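Local coordinates for outer membrane protein Omp121 (Bacteroides thetaiotaomicron, PDB 5FQ8), which probably imports nutrients across the outer membrane as a TonB-dependent receptor, with a plug domain filling a transmembrane beta barrel, at residues S258-G263 / D269-F274; M462-M467 / N473-V478; D496-T501 / L505-K510; T846-R851 / K885-G890. All coordinates share one frame; numbering follows the deposited sequence.

Contact 1 (S258-G263 / D269-F274); sequences SLSFNG and DYYVSF. With KR0 (3-decanoyloxypropyl decanoate), chain Q.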
# COMPACT_ATOMS: atom_id res chain seq x y z
N SER B 258 -21.73 -21.51 -25.41
CA SER B 258 -22.71 -20.44 -25.50
C SER B 258 -24.11 -21.01 -25.65
O SER B 258 -24.33 -21.91 -26.46
CB SER B 258 -22.41 -19.52 -26.66
OG SER B 258 -23.45 -18.59 -26.82
N LEU B 259 -25.06 -20.48 -24.88
CA LEU B 259 -26.45 -20.91 -24.89
C LEU B 259 -27.36 -19.71 -25.05
O LEU B 259 -27.00 -18.59 -24.69
CB LEU B 259 -26.78 -21.64 -23.60
CG LEU B 259 -27.64 -22.89 -23.59
CD1 LEU B 259 -26.90 -24.00 -24.26
CD2 LEU B 259 -27.92 -23.27 -22.17
N SER B 260 -28.56 -19.92 -25.59
CA SER B 260 -29.53 -18.84 -25.64
C SER B 260 -30.94 -19.40 -25.63
O SER B 260 -31.18 -20.51 -26.09
CB SER B 260 -29.31 -17.95 -26.87
OG SER B 260 -29.93 -18.50 -27.99
N PHE B 261 -31.88 -18.62 -25.07
CA PHE B 261 -33.27 -19.02 -24.91
C PHE B 261 -34.17 -17.90 -25.40
O PHE B 261 -33.98 -16.74 -25.03
CB PHE B 261 -33.62 -19.34 -23.45
CG PHE B 261 -32.88 -20.51 -22.88
CD1 PHE B 261 -31.62 -20.35 -22.35
CD2 PHE B 261 -33.47 -21.76 -22.84
CE1 PHE B 261 -30.94 -21.41 -21.81
CE2 PHE B 261 -32.79 -22.83 -22.29
CZ PHE B 261 -31.52 -22.65 -21.77
N ASN B 262 -35.18 -18.25 -26.19
CA ASN B 262 -35.86 -17.31 -27.06
C ASN B 262 -37.34 -17.67 -27.16
O ASN B 262 -37.73 -18.83 -26.99
CB ASN B 262 -35.19 -17.34 -28.44
CG ASN B 262 -35.84 -16.44 -29.46
OD1 ASN B 262 -36.79 -15.73 -29.18
ND2 ASN B 262 -35.31 -16.47 -30.66
N GLY B 263 -38.16 -16.67 -27.45
CA GLY B 263 -39.58 -16.90 -27.61
C GLY B 263 -40.26 -15.56 -27.73
O GLY B 263 -39.69 -14.53 -27.40
N ASP B 269 -41.74 -10.27 -26.22
CA ASP B 269 -40.64 -11.14 -26.61
C ASP B 269 -39.68 -11.25 -25.44
O ASP B 269 -39.71 -10.46 -24.51
CB ASP B 269 -39.92 -10.64 -27.86
CG ASP B 269 -39.42 -9.23 -27.72
OD1 ASP B 269 -38.48 -9.03 -26.95
OD2 ASP B 269 -39.95 -8.32 -28.37
N TYR B 270 -38.82 -12.27 -25.50
CA TYR B 270 -37.96 -12.58 -24.37
C TYR B 270 -36.73 -13.32 -24.87
O TYR B 270 -36.87 -14.34 -25.55
CB TYR B 270 -38.71 -13.41 -23.35
CG TYR B 270 -38.11 -13.42 -21.98
CD1 TYR B 270 -37.72 -12.24 -21.37
CD2 TYR B 270 -37.98 -14.61 -21.27
CE1 TYR B 270 -37.18 -12.24 -20.10
CE2 TYR B 270 -37.44 -14.62 -20.00
CZ TYR B 270 -37.04 -13.44 -19.43
OH TYR B 270 -36.50 -13.42 -18.17
N TYR B 271 -35.55 -12.80 -24.54
CA TYR B 271 -34.28 -13.41 -24.90
C TYR B 271 -33.41 -13.51 -23.66
O TYR B 271 -33.36 -12.58 -22.86
CB TYR B 271 -33.57 -12.59 -25.98
CG TYR B 271 -32.52 -13.33 -26.77
CD1 TYR B 271 -31.26 -13.54 -26.27
CD2 TYR B 271 -32.81 -13.82 -28.03
CE1 TYR B 271 -30.31 -14.21 -26.99
CE2 TYR B 271 -31.87 -14.49 -28.76
CZ TYR B 271 -30.61 -14.69 -28.23
OH TYR B 271 -29.65 -15.36 -28.95
N VAL B 272 -32.74 -14.65 -23.48
CA VAL B 272 -31.86 -14.89 -22.35
C VAL B 272 -30.70 -15.76 -22.81
O VAL B 272 -30.92 -16.82 -23.39
CB VAL B 272 -32.58 -15.57 -21.17
CG1 VAL B 272 -31.59 -15.99 -20.12
CG2 VAL B 272 -33.59 -14.64 -20.56
N SER B 273 -29.47 -15.32 -22.55
CA SER B 273 -28.28 -15.95 -23.10
C SER B 273 -27.19 -16.06 -22.05
O SER B 273 -27.21 -15.40 -21.01
CB SER B 273 -27.74 -15.16 -24.28
OG SER B 273 -27.41 -13.86 -23.85
N PHE B 274 -26.19 -16.89 -22.36
CA PHE B 274 -25.05 -17.13 -21.50
C PHE B 274 -23.87 -17.51 -22.37
O PHE B 274 -24.02 -18.28 -23.32
CB PHE B 274 -25.34 -18.25 -20.51
CG PHE B 274 -24.11 -18.84 -19.86
CD1 PHE B 274 -23.57 -18.25 -18.73
CD2 PHE B 274 -23.51 -19.97 -20.36
CE1 PHE B 274 -22.46 -18.78 -18.12
CE2 PHE B 274 -22.39 -20.50 -19.75
CZ PHE B 274 -21.87 -19.90 -18.63
C1 KR0 Q . -20.05 -24.79 -6.64
O1 KR0 Q . -20.45 -25.11 -7.97
C2 KR0 Q . -20.50 -23.35 -6.46
C3 KR0 Q . -19.81 -22.43 -7.46
C4 KR0 Q . -19.90 -21.88 -13.75
O4 KR0 Q . -20.43 -22.38 -8.74
C5 KR0 Q . -19.58 -21.98 -9.85
C6 KR0 Q . -21.16 -22.70 -14.09
C7 KR0 Q . -21.02 -26.39 -8.36
C8 KR0 Q . -21.90 -22.13 -15.31
O8 KR0 Q . -18.39 -21.89 -9.65
C9 KR0 Q . -23.19 -22.84 -15.72
O9 KR0 Q . -21.98 -26.81 -7.74
C10 KR0 Q . -20.14 -21.66 -11.22
C11 KR0 Q . -19.28 -22.17 -12.38
C12 KR0 Q . -20.45 -27.16 -9.52
C13 KR0 Q . -20.95 -26.61 -10.86
C14 KR0 Q . -23.82 -22.14 -16.93
C15 KR0 Q . -25.31 -22.43 -17.13
C16 KR0 Q . -26.04 -21.18 -17.57
C17 KR0 Q . -22.35 -27.10 -11.21
C18 KR0 Q . -23.15 -26.01 -11.92
C19 KR0 Q . -23.30 -26.27 -13.41
C20 KR0 Q . -24.69 -26.81 -13.76
C21 KR0 Q . -25.03 -26.69 -15.25
C22 KR0 Q . -26.42 -27.24 -15.56
C23 KR0 Q . -26.86 -27.06 -17.00

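Contact 2 (M462-M467 / N473-V478); sequences MVNFNM and NINALV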
# COMPACT_ATOMS: atom_id res chain seq x y z
N MET B 462 -37.29 11.91 -25.18
CA MET B 462 -37.48 12.28 -26.58
C MET B 462 -38.95 12.35 -26.92
O MET B 462 -39.80 11.75 -26.27
CB MET B 462 -36.81 11.28 -27.52
CG MET B 462 -35.38 10.98 -27.20
SD MET B 462 -34.82 9.59 -28.15
CE MET B 462 -33.13 9.49 -27.67
N VAL B 463 -39.25 13.08 -27.99
CA VAL B 463 -40.57 13.06 -28.60
C VAL B 463 -40.41 13.02 -30.11
O VAL B 463 -39.70 13.85 -30.69
CB VAL B 463 -41.42 14.27 -28.16
CG1 VAL B 463 -40.68 15.55 -28.40
CG2 VAL B 463 -42.73 14.27 -28.90
N ASN B 464 -41.05 12.05 -30.74
CA ASN B 464 -40.97 11.88 -32.19
C ASN B 464 -42.31 12.22 -32.82
O ASN B 464 -43.37 12.01 -32.22
CB ASN B 464 -40.58 10.45 -32.56
CG ASN B 464 -40.25 10.31 -34.03
OD1 ASN B 464 -41.07 9.84 -34.81
ND2 ASN B 464 -39.06 10.75 -34.41
N PHE B 465 -42.25 12.74 -34.04
CA PHE B 465 -43.44 13.13 -34.79
C PHE B 465 -43.26 12.69 -36.23
O PHE B 465 -42.31 13.12 -36.89
CB PHE B 465 -43.66 14.63 -34.71
CG PHE B 465 -44.71 15.14 -35.63
CD1 PHE B 465 -45.97 14.60 -35.62
CD2 PHE B 465 -44.44 16.20 -36.47
CE1 PHE B 465 -46.95 15.09 -36.46
CE2 PHE B 465 -45.40 16.69 -37.31
CZ PHE B 465 -46.66 16.14 -37.31
N ASN B 466 -44.15 11.83 -36.73
CA ASN B 466 -44.01 11.27 -38.07
C ASN B 466 -45.36 11.30 -38.78
O ASN B 466 -46.29 10.59 -38.39
CB ASN B 466 -43.47 9.84 -38.00
CG ASN B 466 -43.03 9.33 -39.35
OD1 ASN B 466 -43.62 9.68 -40.37
ND2 ASN B 466 -41.99 8.52 -39.38
N MET B 467 -45.45 12.08 -39.85
CA MET B 467 -46.71 12.26 -40.55
C MET B 467 -46.52 12.46 -42.04
O MET B 467 -45.80 13.39 -42.44
CB MET B 467 -47.47 13.44 -39.97
CG MET B 467 -48.62 13.88 -40.83
SD MET B 467 -49.06 15.59 -40.56
CE MET B 467 -50.12 15.45 -39.14
N ASN B 473 -43.08 13.47 -46.58
CA ASN B 473 -43.09 12.81 -45.29
C ASN B 473 -42.26 13.63 -44.34
O ASN B 473 -41.19 14.12 -44.71
CB ASN B 473 -42.56 11.38 -45.38
CG ASN B 473 -43.15 10.48 -44.32
OD1 ASN B 473 -43.57 10.95 -43.27
ND2 ASN B 473 -43.18 9.18 -44.60
N ILE B 474 -42.76 13.80 -43.12
CA ILE B 474 -42.13 14.61 -42.10
C ILE B 474 -41.82 13.72 -40.91
O ILE B 474 -42.69 12.96 -40.47
CB ILE B 474 -43.03 15.78 -41.67
CG1 ILE B 474 -43.56 16.50 -42.90
CG2 ILE B 474 -42.28 16.75 -40.81
CD1 ILE B 474 -44.49 17.61 -42.56
N ASN B 475 -40.59 13.78 -40.41
CA ASN B 475 -40.23 13.09 -39.18
C ASN B 475 -39.39 14.03 -38.32
O ASN B 475 -38.23 14.30 -38.66
CB ASN B 475 -39.48 11.79 -39.46
CG ASN B 475 -39.31 10.95 -38.21
OD1 ASN B 475 -38.91 11.44 -37.16
ND2 ASN B 475 -39.64 9.67 -38.32
N ALA B 476 -39.96 14.50 -37.23
CA ALA B 476 -39.28 15.37 -36.28
C ALA B 476 -38.95 14.59 -35.01
O ALA B 476 -39.64 13.64 -34.65
CB ALA B 476 -40.13 16.59 -35.93
N LEU B 477 -37.87 14.99 -34.35
CA LEU B 477 -37.44 14.39 -33.10
C LEU B 477 -36.86 15.48 -32.23
O LEU B 477 -35.91 16.16 -32.65
CB LEU B 477 -36.41 13.28 -33.32
CG LEU B 477 -36.28 12.12 -32.32
CD1 LEU B 477 -35.14 11.22 -32.71
CD2 LEU B 477 -36.08 12.61 -30.91
N VAL B 478 -37.42 15.66 -31.03
CA VAL B 478 -36.90 16.59 -30.03
C VAL B 478 -36.53 15.79 -28.79
O VAL B 478 -37.32 14.94 -28.35
CB VAL B 478 -37.94 17.68 -29.70
CG1 VAL B 478 -37.57 18.36 -28.43
CG2 VAL B 478 -37.99 18.69 -30.80

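Contact 3 (D496-T501 / L505-K510); sequences DLTIPT and LKNSGK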
# COMPACT_ATOMS: atom_id res chain seq x y z
N ASP B 496 9.71 -5.07 -0.69
CA ASP B 496 10.66 -5.73 0.19
C ASP B 496 9.93 -6.74 1.08
O ASP B 496 9.65 -6.50 2.24
CB ASP B 496 11.43 -4.68 1.01
CG ASP B 496 12.78 -5.16 1.43
OD1 ASP B 496 12.88 -6.32 1.89
OD2 ASP B 496 13.74 -4.38 1.31
N LEU B 497 9.64 -7.89 0.48
CA LEU B 497 8.77 -8.87 1.11
C LEU B 497 9.50 -9.63 2.20
O LEU B 497 10.65 -10.03 2.03
CB LEU B 497 8.23 -9.84 0.06
CG LEU B 497 7.53 -9.14 -1.10
CD1 LEU B 497 7.05 -10.14 -2.11
CD2 LEU B 497 6.40 -8.29 -0.57
N THR B 498 8.83 -9.84 3.33
CA THR B 498 9.50 -10.51 4.44
C THR B 498 9.68 -11.99 4.16
O THR B 498 10.80 -12.49 4.12
CB THR B 498 8.73 -10.29 5.74
OG1 THR B 498 8.73 -8.90 6.06
CG2 THR B 498 9.39 -11.04 6.84
N ILE B 499 8.57 -12.71 3.98
CA ILE B 499 8.59 -14.05 3.42
C ILE B 499 8.69 -13.90 1.91
O ILE B 499 7.83 -13.24 1.31
CB ILE B 499 7.34 -14.85 3.84
CG1 ILE B 499 7.46 -15.26 5.28
CG2 ILE B 499 7.22 -16.10 3.03
CD1 ILE B 499 6.19 -15.47 5.91
N PRO B 500 9.71 -14.46 1.27
CA PRO B 500 10.04 -14.07 -0.11
C PRO B 500 8.91 -14.26 -1.09
O PRO B 500 8.75 -13.43 -1.99
CB PRO B 500 11.21 -14.98 -0.45
CG PRO B 500 11.84 -15.27 0.86
CD PRO B 500 10.70 -15.40 1.81
N THR B 501 8.11 -15.30 -0.92
CA THR B 501 7.15 -15.70 -1.93
C THR B 501 5.73 -15.24 -1.65
O THR B 501 4.95 -15.09 -2.58
CB THR B 501 7.21 -17.22 -2.07
OG1 THR B 501 8.31 -17.57 -2.91
CG2 THR B 501 5.96 -17.79 -2.64
N LEU B 505 -0.08 -7.65 1.68
CA LEU B 505 0.30 -6.36 2.24
C LEU B 505 0.89 -6.45 3.63
O LEU B 505 1.49 -5.47 4.09
CB LEU B 505 -0.92 -5.44 2.26
CG LEU B 505 -1.45 -5.16 0.86
CD1 LEU B 505 -2.77 -4.47 0.92
CD2 LEU B 505 -0.44 -4.31 0.14
N LYS B 506 0.74 -7.56 4.33
CA LYS B 506 1.39 -7.75 5.61
C LYS B 506 2.84 -8.18 5.48
O LYS B 506 3.55 -8.17 6.49
CB LYS B 506 0.67 -8.81 6.43
CG LYS B 506 -0.59 -8.37 7.08
CD LYS B 506 -1.25 -9.53 7.80
CE LYS B 506 -2.26 -10.23 6.93
NZ LYS B 506 -3.24 -10.99 7.76
N ASN B 507 3.28 -8.56 4.29
CA ASN B 507 4.56 -9.26 4.15
C ASN B 507 5.73 -8.31 3.95
O ASN B 507 6.66 -8.64 3.23
CB ASN B 507 4.48 -10.25 3.00
CG ASN B 507 5.49 -11.36 3.13
OD1 ASN B 507 5.84 -11.76 4.23
ND2 ASN B 507 5.97 -11.87 2.01
N SER B 508 5.74 -7.16 4.60
CA SER B 508 6.83 -6.21 4.43
C SER B 508 7.11 -5.50 5.73
O SER B 508 6.18 -5.11 6.44
CB SER B 508 6.51 -5.19 3.34
OG SER B 508 7.42 -4.11 3.38
N GLY B 509 8.39 -5.30 6.03
CA GLY B 509 8.77 -4.51 7.18
C GLY B 509 9.10 -3.09 6.81
O GLY B 509 9.83 -2.41 7.52
N LYS B 510 8.57 -2.62 5.70
CA LYS B 510 8.84 -1.28 5.22
C LYS B 510 7.54 -0.55 4.98
O LYS B 510 6.46 -1.13 5.04
CB LYS B 510 9.69 -1.34 3.96
CG LYS B 510 11.01 -2.02 4.18
CD LYS B 510 12.15 -1.15 3.74
CE LYS B 510 13.40 -1.42 4.54
NZ LYS B 510 13.33 -0.79 5.90

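Contact 4 (T846-R851 / K885-G890); sequences TAYNDR and KYWGDG. With CA (calcium ion), chain N.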
# COMPACT_ATOMS: atom_id res chain seq x y z
N THR B 846 22.56 -9.69 -38.57
CA THR B 846 23.84 -9.43 -37.94
C THR B 846 24.92 -10.37 -38.42
O THR B 846 26.09 -10.18 -38.06
CB THR B 846 23.73 -9.51 -36.41
OG1 THR B 846 23.57 -10.87 -36.00
CG2 THR B 846 22.56 -8.69 -35.91
N ALA B 847 24.58 -11.36 -39.23
CA ALA B 847 25.59 -12.22 -39.82
C ALA B 847 26.18 -11.63 -41.09
O ALA B 847 26.77 -12.35 -41.88
CB ALA B 847 24.99 -13.60 -40.09
N TYR B 848 26.10 -10.31 -41.24
CA TYR B 848 26.20 -9.63 -42.53
C TYR B 848 27.48 -9.95 -43.29
O TYR B 848 27.43 -10.35 -44.46
CB TYR B 848 26.06 -8.13 -42.32
CG TYR B 848 26.63 -7.27 -43.41
CD1 TYR B 848 25.95 -7.09 -44.59
CD2 TYR B 848 27.82 -6.59 -43.24
CE1 TYR B 848 26.44 -6.30 -45.57
CE2 TYR B 848 28.32 -5.80 -44.21
CZ TYR B 848 27.62 -5.65 -45.38
OH TYR B 848 28.12 -4.86 -46.38
N ASN B 849 28.63 -9.72 -42.71
CA ASN B 849 29.85 -9.86 -43.49
C ASN B 849 30.59 -11.12 -43.12
O ASN B 849 31.81 -11.16 -43.17
CB ASN B 849 30.73 -8.63 -43.29
CG ASN B 849 31.78 -8.49 -44.36
OD1 ASN B 849 31.49 -8.13 -45.48
ND2 ASN B 849 33.03 -8.77 -44.01
N ASP B 850 29.85 -12.17 -42.76
CA ASP B 850 30.45 -13.32 -42.09
C ASP B 850 31.23 -12.85 -40.87
O ASP B 850 32.14 -13.53 -40.38
CB ASP B 850 31.31 -14.13 -43.04
CG ASP B 850 30.54 -14.61 -44.25
OD1 ASP B 850 29.70 -13.84 -44.76
OD2 ASP B 850 30.84 -15.73 -44.69
N ARG B 851 30.86 -11.67 -40.39
CA ARG B 851 31.38 -11.08 -39.17
C ARG B 851 32.89 -10.91 -39.23
O ARG B 851 33.58 -10.89 -38.20
CB ARG B 851 30.93 -11.90 -37.96
CG ARG B 851 29.50 -11.57 -37.60
CD ARG B 851 29.03 -12.31 -36.39
NE ARG B 851 27.62 -12.05 -36.17
CZ ARG B 851 26.87 -12.73 -35.31
NH1 ARG B 851 27.41 -13.70 -34.60
NH2 ARG B 851 25.59 -12.44 -35.16
N LYS B 885 28.96 -4.23 -31.60
CA LYS B 885 28.45 -2.91 -31.29
C LYS B 885 27.94 -2.20 -32.54
O LYS B 885 27.02 -1.38 -32.45
CB LYS B 885 29.52 -2.09 -30.58
CG LYS B 885 29.13 -0.68 -30.27
CD LYS B 885 30.27 0.07 -29.63
CE LYS B 885 29.82 1.46 -29.19
NZ LYS B 885 30.63 1.96 -28.06
N TYR B 886 28.50 -2.52 -33.71
CA TYR B 886 27.97 -1.98 -34.95
C TYR B 886 26.50 -2.31 -35.11
O TYR B 886 25.69 -1.45 -35.45
CB TYR B 886 28.76 -2.53 -36.14
CG TYR B 886 28.27 -2.05 -37.47
CD1 TYR B 886 28.15 -0.70 -37.73
CD2 TYR B 886 27.94 -2.94 -38.47
CE1 TYR B 886 27.71 -0.25 -38.94
CE2 TYR B 886 27.50 -2.49 -39.69
CZ TYR B 886 27.38 -1.14 -39.92
OH TYR B 886 26.95 -0.67 -41.13
N TRP B 887 26.14 -3.55 -34.82
CA TRP B 887 24.77 -3.98 -35.00
C TRP B 887 23.88 -3.56 -33.84
O TRP B 887 22.72 -3.23 -34.05
CB TRP B 887 24.73 -5.48 -35.21
CG TRP B 887 25.32 -5.85 -36.51
CD1 TRP B 887 26.49 -6.49 -36.74
CD2 TRP B 887 24.79 -5.52 -37.78
NE1 TRP B 887 26.70 -6.61 -38.09
CE2 TRP B 887 25.67 -6.01 -38.74
CE3 TRP B 887 23.63 -4.86 -38.20
CZ2 TRP B 887 25.44 -5.87 -40.09
CZ3 TRP B 887 23.41 -4.72 -39.55
CH2 TRP B 887 24.30 -5.22 -40.47
N GLY B 888 24.42 -3.55 -32.63
CA GLY B 888 23.61 -3.10 -31.51
C GLY B 888 23.12 -1.68 -31.70
O GLY B 888 21.98 -1.36 -31.38
N ASP B 889 23.98 -0.82 -32.24
CA ASP B 889 23.60 0.57 -32.42
C ASP B 889 22.70 0.74 -33.62
O ASP B 889 22.04 1.78 -33.75
CB ASP B 889 24.82 1.47 -32.57
CG ASP B 889 25.76 1.40 -31.40
OD1 ASP B 889 25.34 1.03 -30.30
OD2 ASP B 889 26.94 1.73 -31.59
N GLY B 890 22.65 -0.25 -34.50
CA GLY B 890 21.74 -0.25 -35.62
C GLY B 890 22.45 -0.04 -36.94
O GLY B 890 21.87 0.55 -37.86
CA CA N . 28.17 -15.13 -44.94
O HOH W 1 25.97 -15.35 -45.50

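Contact 1 (S258-G263 / D269-F274)
S260 and Y271 meet on one face of an antiparallel hairpin as diagonal neighbours. With CG of Y271 anti to the backbone N (chi1 -159°), the ring leans across the partner strand, and F261 O lies over one of its faces, off centre. The phenol end arrives beside S260, where a weak hydrogen bond of 3.3 Å links S260 OG to Y271 OH. The direct, non-hydrogen-bonded partner of S260 is S273, and the two CB atoms lie 4.1 Å apart. S273 OG turns to D137 of the plug, just as S258 OG turns to D136, so this face is the one that meets the plug.

L259, F261, V272 and F274 make the other, largely apolar face. The F261 ring, its CG anti to the carbonyl carbon (chi1 -64°), sets its edge toward V272 O, which lies in the ring plane 3.7 Å from CD1. F274 offers a ring face to the lipid-like KR0, whose C14 stands off centre above it, 3.4 Å from CZ. Paired backbone bonds hold the frame, among them L259 N to F274 O (2.9 Å) and V272 N to F261 O (2.9 Å).

F388 of the second subunit packs on F261 and V272. The hairpin is one of the antiparallel units of the barrel wall: strand 252-264 is flanked by strand 177-188, and strand 268-280 by strand 289-303.

Contact 2 (M462-M467 / N473-V478)
N464 and N475 join across the strands, their amide planes 59° apart. N464 ND2 donates to N475 OD1 at 2.8 Å, arriving in the plane of that carbonyl on a lone pair, with the N-H bent to 148°. The bond runs diagonally, and both side chains reach it with CG anti to the backbone N (chi1 -170° in each). A valine in place of N464 would probably leave N475 OD1 without its cross-strand donor and that amide freer to turn.

Next outward, L477, the direct pair of N464, sets its CG 3.7 Å from N464 ND2, while its CD2 methyl rests on M462 CB (3.7 Å). The reverse face is apolar: V463 CG1 lies alongside V478 CB, and F465 turns its ring edge to A476 CB.

Three hydrogen-bonded pairs, V463 with V478, F465 with A476 and M467 with I474, supply six backbone bonds that fix these positions, for instance A476 N to F465 O (2.7 Å). Beyond them, the F465 ring stacks on F398.

This is a tight antiparallel beta hairpin of the barrel wall. Strand 446-469 is flanked by strand 398-417, and strand 472-495 by strand 513-534.

Contact 3 (D496-T501 / L505-K510)
The meeting of N507 with T498 and I499 is a loop-to-loop contact, in which a buried asparagine ties together two irregular arms of the connection between strands 472-495 and 513-534. The arms run roughly counter to each other, 149° apart, but build no strand ladder.

The N507 amide engages I499 from both ends. Its OD1 accepts I499 N at 2.9 Å with a nearly straight N-H (162°), the donor coming in from the flank of the C=O group and tilted from its plane. Its ND2 donates to I499 O, although the modelled separation is too short for its length to be trusted. This reach follows from CG standing anti to the backbone N (chi1 -156°). N507 O takes T498 N as well, again at a doubtfully short distance, and ND2 has a further acceptor in W502 O. Around the amide, L497 CB approaches ND2 to 3.6 Å and I499 CB approaches OD1 to 3.5 Å. An alanine at N507 is likely to leave the backbone N-H and C=O of I499 without their mates and to open a gap beside L497.

Farther along, D496 CB rests near K510 CG (4.2 Å). Y629 of the second subunit donates its OH to N507 OD1, a second donor on that oxygen beside I499 N, and N627 of that subunit bonds T498 OG1.

S508 OG accepts K510 N at 3.0 Å and also bonds N495 O; the first of these bonds defines an ST turn, a compact bend within what is probably a long extracellular loop of this TonB-dependent barrel.

Contact 4 (T846-R851 / K885-G890)
T846 and Y848 of a loop close on W887, which projects from the last turns of helix 880-889. Within the helix, K885 O takes D889 N at 3.1 Å. Y886 comes next, and its CD2 lies over one face of the W887 indole. The tryptophan follows, with CG anti to the carbonyl carbon (chi1 -69°), a torsion that swings the indole out to the loop. There T846 CA covers the opposite face, 3.9 Å from the centroid of the five-membered ring and 5° off its normal: a CH-pi contact. T846 CG2 adds packing against W887 CB at 3.9 Å. Y848 comes in at the far rim, its CB against CZ2 of the six-membered ring and its CG in the indole plane; the two aromatic rings are oblique, at 64°. G890, with positive phi, ends the helix as the C-prime residue of a Schellman motif.

The loop is itself braced. R851 grips T846 side-on, NE to T846 O at 3.1 Å and NH2 to T846 OG1 at 2.7 Å. D850 closes a type I turn that begins at A847, and its carboxylate holds a calcium ion through both oxygens, OD1 at 2.0 Å, with a water as a further ligand. A basic side chain of another protein also bonds D850 OD2.

Thus the loop between helix 832-839 and strand 859-865 is docked on helix 880-889, which precedes barrel strand 899-915.

Contacts 1 and 2 show one principle in two settings. Both are antiparallel hairpins of the barrel wall, their centres about 33 Å apart, yet contact 1 is buried between plug and second subunit, whereas contact 2 lies at the surface and no other protein chain touches it. Serine and tyrosine hydroxyls mark the plug-facing side of the first; an asparagine pair marks the second. Contacts 3 and 4, both partly buried, leave regular ladders behind: contact 3 relies largely on an asparagine amide bonded to backbone, contact 4 on an aromatic face beside a calcium-binding turn. Contact 3 shares the second subunit with contact 1, and its loop leaves the far end of strand 472-495, which contact 2 uses. Contact 4 lies across the chain's centre from both hairpins.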